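Erythrocyte membrane protein 1 (Plasmodium falciparum, PDB 2XU0) probably binds host cell-surface receptors as a parasite adhesin, this chain being its N-terminal segment and first Duffy-binding-like (DBL1) domain. Local coordinates at residues R94-Y98 and V163-Y167; R104-N108 and R325-K330; K387-Y392 and P457-F461. The protein carries 10 engineered substitutions. All blocks are in the same frame, centred on the assembly; numbering follows the deposited sequence.

Contact 1: R94-Y98 and V163-Y167; sequences RKPCY and VTAKY
A CH-pi contact between Pro96 and Tyr167 seats a disulfide-bearing loop on helix 154-175 of the Duffy-binding-like domain. The proline ring comes over one face of the tyrosine, its CD 3.9 Å from the centroid of the Tyr167 ring and 26° off the ring normal. CD is offset toward the rim, and the neighbouring CG of Pro96 lies 3.5 Å from CD1 of Tyr167. The proline therefore meets the half of the ring next to the backbone and also touches the tyrosine CB. With CG of Tyr167 anti to its own carbonyl carbon (chi1 -77°), the ring swings back alongside the preceding helical turn, where the carbonyl O of Val163 lies at its edge. On the face turned from the proline, NZ of Lys166 sits above the rim.

Pro96 also reaches that earlier turn, its CG standing 3.8 Å from CG1 of Val163. The helix thus offers residues i and i+4, Val163 and Tyr167, to the one proline, and Leu78 of the short helix 78-81 touches Val163 as well. At the hydroxyl end of the ring, the bent aliphatic chain of Lys95 runs past, with its CD 3.8 Å from OH of Tyr167. Cys97 lies at the other end of the tyrosine, where its SG is 4.1 Å from CB of Tyr167. That sulfur is joined to Cys139 in a disulfide, and a backbone hydrogen bond ties Pro96 to Gln141.

Contact 2: R104-N108 and R325-K330; sequences RFDEN and RIKKIK
Glu107 reaches from the loop 104-108 across one face of helix 311-338, touching Ile326, Ile329 and Lys330 in turn. Its CB rests on Ile326, 3.8 Å from CG2 of that residue, and the CD1 methyl of Ile326 lies close by. CG of Glu107 is placed between its backbone N and carbonyl carbon (chi1 65°), and from there the chain runs out extended along the helix. The carboxylate carbon CD passes 4.1 Å from CG2 of Ile329. At the tip the two oxygens divide: OE2 stays against that same methyl, while OE1 takes NZ of Lys330 at 2.8 Å, a hydrogen-bonded salt bridge on its anti lone pair. The lysine reaches across to the glutamate, bending at its last torsion (chi4 -99°) to bring the ammonium in. It also makes a cation-pi contact with Trp383 of helix 371-407.

A second polar grip lies five residues earlier on the helix. NH2 of Arg325 donates to the carbonyl O of Phe105 at 2.9 Å, with the N-H...O angle 154°. The oxygen lies in the guanidinium plane, and the donor in turn meets a lone pair within the carbonyl plane. A water accepts from NH1 of Arg325 and donates to the same Phe105 O, which thus receives two bonds. CD1 of Ile326 lies over one guanidinium face, toward its rim, and Glu322 pairs with NE. The loop itself bends in an Asx turn, OD2 of Asp106 accepting from N of Asn108 at 2.8 Å, as it packs across this long helix, whose segment 325-330 belongs to the C-terminal subdomain family of the Duffy-binding-like fold.

Contact 3: K387-Y392 and P457-F461; sequences KLEEFY and PIKTF
Phe461, the first residue to leave helical geometry after helix 457-460, lays its ring on Leu388 and Phe391 of helix 371-407. Among the aromatic contacts, the rings of Phe391 and Phe461 meet obliquely, centroids 5.3 Å apart and planes at 38°. CE2 of Phe461 lies over one face of Phe391 toward its rim, while CZ of Phe461 presses to 3.6 Å from CB of Phe391.

A CH-pi contact brings the helix backbone itself against the ring: CA of Leu388 stands 4.1 Å from the Phe461 centroid, 22° off its normal. The opposite face of Phe461 carries the CG2 methyl of its neighbour Thr460, so each face of the ring has a carbon over it, both offset toward the rim.

Apolar contacts complete the interface. Leu388, its CG turned opposite the backbone N (chi1 178°), extends CD1 to 3.6 Å from CD2 of Phe461 and 4.1 Å from CB of Pro457. The proline is bordered by Phe391 too, and OH of Tyr392 approaches its CB at 3.9 Å.

The ionic element lies within helix 371-407, where NZ of Lys387 bridges to OE1 of Glu390 at 2.8 Å, on the syn lone pair of that oxygen. The same oxygen also accepts from Trp319 of helix 311-338, which packs on Phe391 and Phe461; Phe323 of the same helix meets the Phe461 ring, making this a three-helix junction.

All three contacts are partly buried; contact 2 lies nearest the centre of the chain (about 14 Å between centres), against about 18 Å for contact 3 and 20 Å for contact 1. Contacts 1 and 2 both use the long loop between helices 78-81 and 133-136, laying it first on helix 154-175 and then on helix 311-338. Contact 3 instead joins helix 371-407 to a short helix, within the C-terminal subdomain. Contacts 1 and 3 rest on ring and aliphatic packing, without hydrogen bonds across their segments, and lie on opposite sides of the chain's centre. Contact 2 is the polar one, and it adjoins contact 3 through a probable hydrogen bond from Lys327 NZ to Thr460 O.

Contact 1: R94-Y98 and V163-Y167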
loop_
_atom_site.group_PDB
_atom_site.type_symbol
_atom_site.label_atom_id
_atom_site.label_comp_id
_atom_site.label_asym_id
_atom_site.label_seq_id
_atom_site.Cartn_x
_atom_site.Cartn_y
_atom_site.Cartn_z
ATOM N N ARG A 94 -6.153 23.466 12.599
ATOM C CA ARG A 94 -6.969 22.233 12.649
ATOM C C ARG A 94 -6.136 20.997 13.004
ATOM O O ARG A 94 -4.914 21.024 12.881
ATOM C CB ARG A 94 -7.666 21.926 11.294
ATOM C CG ARG A 94 -9.207 22.158 11.084
ATOM C CD ARG A 94 -10.062 21.866 12.312
ATOM N NE ARG A 94 -10.082 20.448 12.694
ATOM C CZ ARG A 94 -10.426 20.011 13.902
ATOM N NH1 ARG A 94 -10.744 20.871 14.860
ATOM N NH2 ARG A 94 -10.447 18.712 14.162
ATOM N N LYS A 95 -6.818 19.895 13.370
ATOM C CA LYS A 95 -6.262 18.567 13.685
ATOM C C LYS A 95 -5.999 17.731 12.365
ATOM O O LYS A 95 -6.493 18.155 11.307
ATOM C CB LYS A 95 -7.277 17.802 14.569
ATOM C CG LYS A 95 -7.344 18.229 16.034
ATOM C CD LYS A 95 -6.162 17.752 16.890
ATOM C CE LYS A 95 -6.063 18.474 18.219
ATOM N NZ LYS A 95 -5.725 19.918 18.056
ATOM N N PRO A 96 -5.409 16.478 12.429
ATOM C CA PRO A 96 -5.129 15.697 11.201
ATOM C C PRO A 96 -6.206 14.806 10.559
ATOM O O PRO A 96 -6.245 14.772 9.328
ATOM C CB PRO A 96 -3.911 14.847 11.610
ATOM C CG PRO A 96 -3.407 15.471 12.880
ATOM C CD PRO A 96 -4.686 15.858 13.551
ATOM N N CYS A 97 -7.027 14.036 11.345
ATOM C CA CYS A 97 -8.048 13.119 10.773
ATOM C C CYS A 97 -9.449 13.709 10.488
ATOM O O CYS A 97 -10.340 12.975 10.042
ATOM C CB CYS A 97 -8.158 11.820 11.566
ATOM S SG CYS A 97 -6.594 10.940 11.805
ATOM N N TYR A 98 -9.657 14.989 10.768
ATOM C CA TYR A 98 -10.948 15.648 10.554
ATOM C C TYR A 98 -11.291 15.750 9.079
ATOM O O TYR A 98 -10.479 16.221 8.274
ATOM C CB TYR A 98 -10.975 17.043 11.207
ATOM C CG TYR A 98 -12.246 17.818 10.930
ATOM C CD1 TYR A 98 -13.472 17.395 11.446
ATOM C CD2 TYR A 98 -12.230 18.958 10.129
ATOM C CE1 TYR A 98 -14.646 18.104 11.192
ATOM C CE2 TYR A 98 -13.402 19.663 9.852
ATOM C CZ TYR A 98 -14.605 19.240 10.400
ATOM O OH TYR A 98 -15.760 19.932 10.145
ATOM N N VAL A 163 2.716 15.825 14.487
ATOM C CA VAL A 163 1.271 15.792 14.814
ATOM C C VAL A 163 0.554 14.917 13.768
ATOM O O VAL A 163 -0.263 14.073 14.142
ATOM C CB VAL A 163 0.675 17.241 14.925
ATOM C CG1 VAL A 163 -0.861 17.227 15.076
ATOM C CG2 VAL A 163 1.328 18.024 16.079
ATOM N N THR A 164 0.913 15.069 12.453
ATOM C CA THR A 164 0.312 14.255 11.376
ATOM C C THR A 164 0.630 12.762 11.627
ATOM O O THR A 164 -0.270 11.914 11.615
ATOM C CB THR A 164 0.885 14.724 10.002
ATOM O OG1 THR A 164 0.573 16.094 9.761
ATOM C CG2 THR A 164 0.424 13.875 8.847
ATOM N N ALA A 165 1.918 12.460 11.868
ATOM C CA ALA A 165 2.406 11.098 12.118
ATOM C C ALA A 165 1.706 10.432 13.293
ATOM O O ALA A 165 1.157 9.335 13.139
ATOM C CB ALA A 165 3.924 11.114 12.305
ATOM N N LYS A 166 1.654 11.124 14.457
ATOM C CA LYS A 166 0.959 10.611 15.645
ATOM C C LYS A 166 -0.478 10.173 15.307
ATOM O O LYS A 166 -0.855 9.006 15.531
ATOM C CB LYS A 166 0.961 11.679 16.760
ATOM C CG LYS A 166 0.064 11.332 17.967
ATOM C CD LYS A 166 -0.295 12.573 18.794
ATOM C CE LYS A 166 -1.241 12.306 19.951
ATOM N NZ LYS A 166 -2.633 12.009 19.509
ATOM N N TYR A 167 -1.248 11.086 14.688
ATOM C CA TYR A 167 -2.643 10.794 14.353
ATOM C C TYR A 167 -2.835 9.767 13.305
ATOM O O TYR A 167 -3.642 8.852 13.509
ATOM C CB TYR A 167 -3.424 12.075 14.062
ATOM C CG TYR A 167 -3.796 12.807 15.335
ATOM C CD1 TYR A 167 -2.966 13.790 15.863
ATOM C CD2 TYR A 167 -4.930 12.450 16.062
ATOM C CE1 TYR A 167 -3.309 14.481 17.023
ATOM C CE2 TYR A 167 -5.270 13.116 17.244
ATOM C CZ TYR A 167 -4.464 14.142 17.712
ATOM O OH TYR A 167 -4.790 14.807 18.866
#

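Contact 2: R104-N108 and R325-K330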
loop_
_atom_site.group_PDB
_atom_site.type_symbol
_atom_site.label_atom_id
_atom_site.label_comp_id
_atom_site.label_asym_id
_atom_site.label_seq_id
_atom_site.Cartn_x
_atom_site.Cartn_y
_atom_site.Cartn_z
ATOM N N ARG A 104 -10.708 2.520 6.023
ATOM C CA ARG A 104 -9.714 2.478 4.941
ATOM C C ARG A 104 -9.439 1.049 4.527
ATOM O O ARG A 104 -9.107 0.804 3.370
ATOM C CB ARG A 104 -8.398 3.142 5.391
ATOM C CG ARG A 104 -8.545 4.597 5.784
ATOM C CD ARG A 104 -7.245 5.293 5.609
ATOM N NE ARG A 104 -6.981 6.274 6.647
ATOM C CZ ARG A 104 -5.777 6.759 6.909
ATOM N NH1 ARG A 104 -4.725 6.372 6.193
ATOM N NH2 ARG A 104 -5.610 7.634 7.886
ATOM N N PHE A 105 -9.605 0.099 5.460
ATOM C CA PHE A 105 -9.328 -1.317 5.235
ATOM C C PHE A 105 -10.511 -2.179 4.908
ATOM O O PHE A 105 -10.326 -3.369 4.673
ATOM C CB PHE A 105 -8.501 -1.921 6.384
ATOM C CG PHE A 105 -7.253 -1.144 6.737
ATOM C CD1 PHE A 105 -6.107 -1.240 5.952
ATOM C CD2 PHE A 105 -7.213 -0.337 7.865
ATOM C CE1 PHE A 105 -4.962 -0.500 6.266
ATOM C CE2 PHE A 105 -6.071 0.397 8.179
ATOM C CZ PHE A 105 -4.944 0.294 7.389
ATOM N N ASP A 106 -11.717 -1.587 4.805
ATOM C CA ASP A 106 -12.944 -2.323 4.492
ATOM C C ASP A 106 -12.828 -3.009 3.149
ATOM O O ASP A 106 -12.239 -2.447 2.231
ATOM C CB ASP A 106 -14.165 -1.372 4.507
ATOM C CG ASP A 106 -15.485 -2.063 4.254
ATOM O OD1 ASP A 106 -16.068 -2.585 5.219
ATOM O OD2 ASP A 106 -15.918 -2.107 3.079
ATOM N N GLU A 107 -13.374 -4.234 3.039
ATOM C CA GLU A 107 -13.396 -5.030 1.820
ATOM C C GLU A 107 -13.927 -4.286 0.575
ATOM O O GLU A 107 -13.591 -4.658 -0.562
ATOM C CB GLU A 107 -14.127 -6.370 2.048
ATOM C CG GLU A 107 -15.618 -6.259 2.372
ATOM C CD GLU A 107 -16.401 -7.546 2.184
ATOM O OE1 GLU A 107 -16.703 -7.906 1.021
ATOM O OE2 GLU A 107 -16.709 -8.204 3.203
ATOM N N ASN A 108 -14.739 -3.229 0.791
ATOM C CA ASN A 108 -15.302 -2.445 -0.296
ATOM C C ASN A 108 -14.759 -1.019 -0.386
ATOM O O ASN A 108 -15.262 -0.239 -1.189
ATOM C CB ASN A 108 -16.833 -2.501 -0.288
ATOM C CG ASN A 108 -17.371 -3.856 -0.648
ATOM O OD1 ASN A 108 -18.147 -4.443 0.100
ATOM N ND2 ASN A 108 -16.972 -4.381 -1.804
ATOM N N ARG A 325 -5.754 -10.245 -0.133
ATOM C CA ARG A 325 -6.312 -10.310 1.221
ATOM C C ARG A 325 -7.841 -10.260 1.148
ATOM O O ARG A 325 -8.474 -11.182 1.636
ATOM C CB ARG A 325 -5.752 -9.200 2.113
ATOM C CG ARG A 325 -6.371 -9.173 3.523
ATOM C CD ARG A 325 -5.828 -8.032 4.362
ATOM N NE ARG A 325 -6.413 -6.736 4.009
ATOM C CZ ARG A 325 -7.579 -6.276 4.465
ATOM N NH1 ARG A 325 -8.321 -7.014 5.276
ATOM N NH2 ARG A 325 -8.016 -5.084 4.095
ATOM N N ILE A 326 -8.405 -9.226 0.477
ATOM C CA ILE A 326 -9.840 -9.027 0.267
ATOM C C ILE A 326 -10.487 -10.167 -0.527
ATOM O O ILE A 326 -11.610 -10.552 -0.199
ATOM C CB ILE A 326 -10.185 -7.598 -0.287
ATOM C CG1 ILE A 326 -9.738 -6.448 0.676
ATOM C CG2 ILE A 326 -11.648 -7.438 -0.677
ATOM C CD1 ILE A 326 -10.193 -6.615 2.114
ATOM N N LYS A 327 -9.803 -10.696 -1.555
ATOM C CA LYS A 327 -10.301 -11.813 -2.358
ATOM C C LYS A 327 -10.632 -13.022 -1.465
ATOM O O LYS A 327 -11.669 -13.665 -1.668
ATOM C CB LYS A 327 -9.304 -12.210 -3.469
ATOM C CG LYS A 327 -9.815 -13.317 -4.394
ATOM C CD LYS A 327 -8.777 -13.692 -5.459
ATOM C CE LYS A 327 -9.306 -14.804 -6.319
ATOM N NZ LYS A 327 -8.362 -15.185 -7.401
ATOM N N LYS A 328 -9.760 -13.323 -0.479
ATOM C CA LYS A 328 -9.996 -14.425 0.458
ATOM C C LYS A 328 -11.285 -14.189 1.261
ATOM O O LYS A 328 -12.101 -15.108 1.375
ATOM C CB LYS A 328 -8.793 -14.651 1.386
ATOM C CG LYS A 328 -7.717 -15.506 0.743
ATOM C CD LYS A 328 -6.491 -15.593 1.632
ATOM C CE LYS A 328 -5.254 -15.918 0.839
ATOM N NZ LYS A 328 -4.066 -15.200 1.367
ATOM N N ILE A 329 -11.506 -12.944 1.726
ATOM C CA ILE A 329 -12.724 -12.584 2.450
ATOM C C ILE A 329 -13.976 -12.769 1.571
ATOM O O ILE A 329 -14.986 -13.325 2.033
ATOM C CB ILE A 329 -12.627 -11.149 2.995
ATOM C CG1 ILE A 329 -11.559 -11.049 4.122
ATOM C CG2 ILE A 329 -14.020 -10.630 3.450
ATOM C CD1 ILE A 329 -11.141 -9.610 4.459
ATOM N N LYS A 330 -13.896 -12.320 0.307
ATOM C CA LYS A 330 -15.017 -12.396 -0.622
ATOM C C LYS A 330 -15.326 -13.817 -1.047
ATOM O O LYS A 330 -16.499 -14.147 -1.132
ATOM C CB LYS A 330 -14.822 -11.461 -1.821
ATOM C CG LYS A 330 -14.687 -10.033 -1.396
ATOM C CD LYS A 330 -14.959 -9.068 -2.509
ATOM C CE LYS A 330 -14.950 -7.666 -1.950
ATOM N NZ LYS A 330 -16.314 -7.143 -1.694
HETATM O O HOH W 1 -11.110 -6.189 5.985
#

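Contact 3: K387-Y392 and P457-F461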
loop_
_atom_site.group_PDB
_atom_site.type_symbol
_atom_site.label_atom_id
_atom_site.label_comp_id
_atom_site.label_asym_id
_atom_site.label_seq_id
_atom_site.Cartn_x
_atom_site.Cartn_y
_atom_site.Cartn_z
ATOM N N LYS A 387 -11.327 -5.093 -10.341
ATOM C CA LYS A 387 -9.940 -5.329 -9.896
ATOM C C LYS A 387 -9.079 -5.673 -11.108
ATOM O O LYS A 387 -7.984 -5.139 -11.252
ATOM C CB LYS A 387 -9.900 -6.427 -8.827
ATOM C CG LYS A 387 -10.431 -5.958 -7.468
ATOM C CD LYS A 387 -9.416 -5.038 -6.804
ATOM C CE LYS A 387 -10.022 -4.038 -5.878
ATOM N NZ LYS A 387 -8.984 -3.068 -5.447
ATOM N N LEU A 388 -9.641 -6.444 -12.050
ATOM C CA LEU A 388 -8.948 -6.763 -13.291
ATOM C C LEU A 388 -8.589 -5.481 -14.027
ATOM O O LEU A 388 -7.483 -5.405 -14.555
ATOM C CB LEU A 388 -9.788 -7.687 -14.202
ATOM C CG LEU A 388 -9.176 -8.070 -15.592
ATOM C CD1 LEU A 388 -7.791 -8.755 -15.455
ATOM C CD2 LEU A 388 -10.124 -8.935 -16.413
ATOM N N GLU A 389 -9.528 -4.503 -14.115
ATOM C CA GLU A 389 -9.273 -3.261 -14.835
ATOM C C GLU A 389 -8.163 -2.465 -14.154
ATOM O O GLU A 389 -7.230 -2.032 -14.822
ATOM C CB GLU A 389 -10.552 -2.432 -15.049
ATOM C CG GLU A 389 -10.299 -1.069 -15.666
ATOM C CD GLU A 389 -11.583 -0.384 -16.099
ATOM O OE1 GLU A 389 -11.981 0.597 -15.433
ATOM O OE2 GLU A 389 -12.220 -0.862 -17.068
ATOM N N GLU A 390 -8.253 -2.312 -12.830
ATOM C CA GLU A 390 -7.236 -1.669 -12.002
ATOM C C GLU A 390 -5.879 -2.298 -12.242
ATOM O O GLU A 390 -4.879 -1.584 -12.285
ATOM C CB GLU A 390 -7.622 -1.796 -10.524
ATOM C CG GLU A 390 -8.798 -0.907 -10.141
ATOM C CD GLU A 390 -9.243 -1.023 -8.696
ATOM O OE1 GLU A 390 -8.611 -1.788 -7.938
ATOM O OE2 GLU A 390 -10.297 -0.446 -8.356
ATOM N N PHE A 391 -5.846 -3.635 -12.354
ATOM C CA PHE A 391 -4.657 -4.427 -12.612
ATOM C C PHE A 391 -4.025 -4.075 -13.972
ATOM O O PHE A 391 -2.829 -3.768 -14.025
ATOM C CB PHE A 391 -4.978 -5.946 -12.545
ATOM C CG PHE A 391 -3.799 -6.755 -13.033
ATOM C CD1 PHE A 391 -2.663 -6.910 -12.232
ATOM C CD2 PHE A 391 -3.766 -7.250 -14.329
ATOM C CE1 PHE A 391 -1.531 -7.570 -12.718
ATOM C CE2 PHE A 391 -2.635 -7.908 -14.812
ATOM C CZ PHE A 391 -1.525 -8.059 -14.002
ATOM N N TYR A 392 -4.826 -4.079 -15.065
ATOM C CA TYR A 392 -4.283 -3.753 -16.403
ATOM C C TYR A 392 -3.765 -2.322 -16.451
ATOM O O TYR A 392 -2.730 -2.075 -17.072
ATOM C CB TYR A 392 -5.336 -3.944 -17.516
ATOM C CG TYR A 392 -5.691 -5.379 -17.852
ATOM C CD1 TYR A 392 -4.699 -6.336 -18.045
ATOM C CD2 TYR A 392 -7.004 -5.732 -18.173
ATOM C CE1 TYR A 392 -5.007 -7.626 -18.483
ATOM C CE2 TYR A 392 -7.330 -7.030 -18.568
ATOM C CZ TYR A 392 -6.329 -7.973 -18.717
ATOM O OH TYR A 392 -6.661 -9.252 -19.052
ATOM N N PRO A 457 -3.770 -13.546 -15.989
ATOM C CA PRO A 457 -4.945 -12.815 -15.496
ATOM C C PRO A 457 -6.256 -13.587 -15.554
ATOM O O PRO A 457 -7.055 -13.495 -14.626
ATOM C CB PRO A 457 -4.958 -11.536 -16.341
ATOM C CG PRO A 457 -3.547 -11.358 -16.771
ATOM C CD PRO A 457 -3.064 -12.769 -17.025
ATOM N N ILE A 458 -6.448 -14.384 -16.597
ATOM C CA ILE A 458 -7.663 -15.199 -16.733
ATOM C C ILE A 458 -7.899 -16.105 -15.517
ATOM O O ILE A 458 -9.015 -16.139 -15.022
ATOM C CB ILE A 458 -7.718 -15.883 -18.134
ATOM C CG1 ILE A 458 -8.039 -14.831 -19.249
ATOM C CG2 ILE A 458 -8.677 -17.077 -18.217
ATOM C CD1 ILE A 458 -8.983 -13.631 -18.853
ATOM N N LYS A 459 -6.830 -16.721 -14.965
ATOM C CA LYS A 459 -6.923 -17.594 -13.781
ATOM C C LYS A 459 -7.060 -16.784 -12.481
ATOM O O LYS A 459 -7.838 -17.155 -11.603
ATOM C CB LYS A 459 -5.699 -18.533 -13.685
ATOM C CG LYS A 459 -5.291 -19.191 -15.011
ATOM C CD LYS A 459 -5.888 -20.590 -15.204
ATOM C CE LYS A 459 -5.242 -21.341 -16.348
ATOM N NZ LYS A 459 -3.833 -21.730 -16.050
ATOM N N THR A 460 -6.332 -15.667 -12.365
ATOM C CA THR A 460 -6.376 -14.851 -11.156
ATOM C C THR A 460 -7.644 -14.043 -11.005
ATOM O O THR A 460 -8.065 -13.781 -9.883
ATOM C CB THR A 460 -5.119 -13.998 -11.062
ATOM O OG1 THR A 460 -4.012 -14.869 -11.274
ATOM C CG2 THR A 460 -4.985 -13.278 -9.710
ATOM N N PHE A 461 -8.214 -13.587 -12.117
ATOM C CA PHE A 461 -9.407 -12.770 -12.055
ATOM C C PHE A 461 -10.588 -13.520 -12.688
ATOM O O PHE A 461 -11.311 -12.976 -13.506
ATOM C CB PHE A 461 -9.162 -11.369 -12.672
ATOM C CG PHE A 461 -8.000 -10.602 -12.085
ATOM C CD1 PHE A 461 -8.189 -9.730 -11.018
ATOM C CD2 PHE A 461 -6.713 -10.754 -12.599
ATOM C CE1 PHE A 461 -7.120 -8.986 -10.507
ATOM C CE2 PHE A 461 -5.647 -10.004 -12.095
ATOM C CZ PHE A 461 -5.853 -9.135 -11.048
#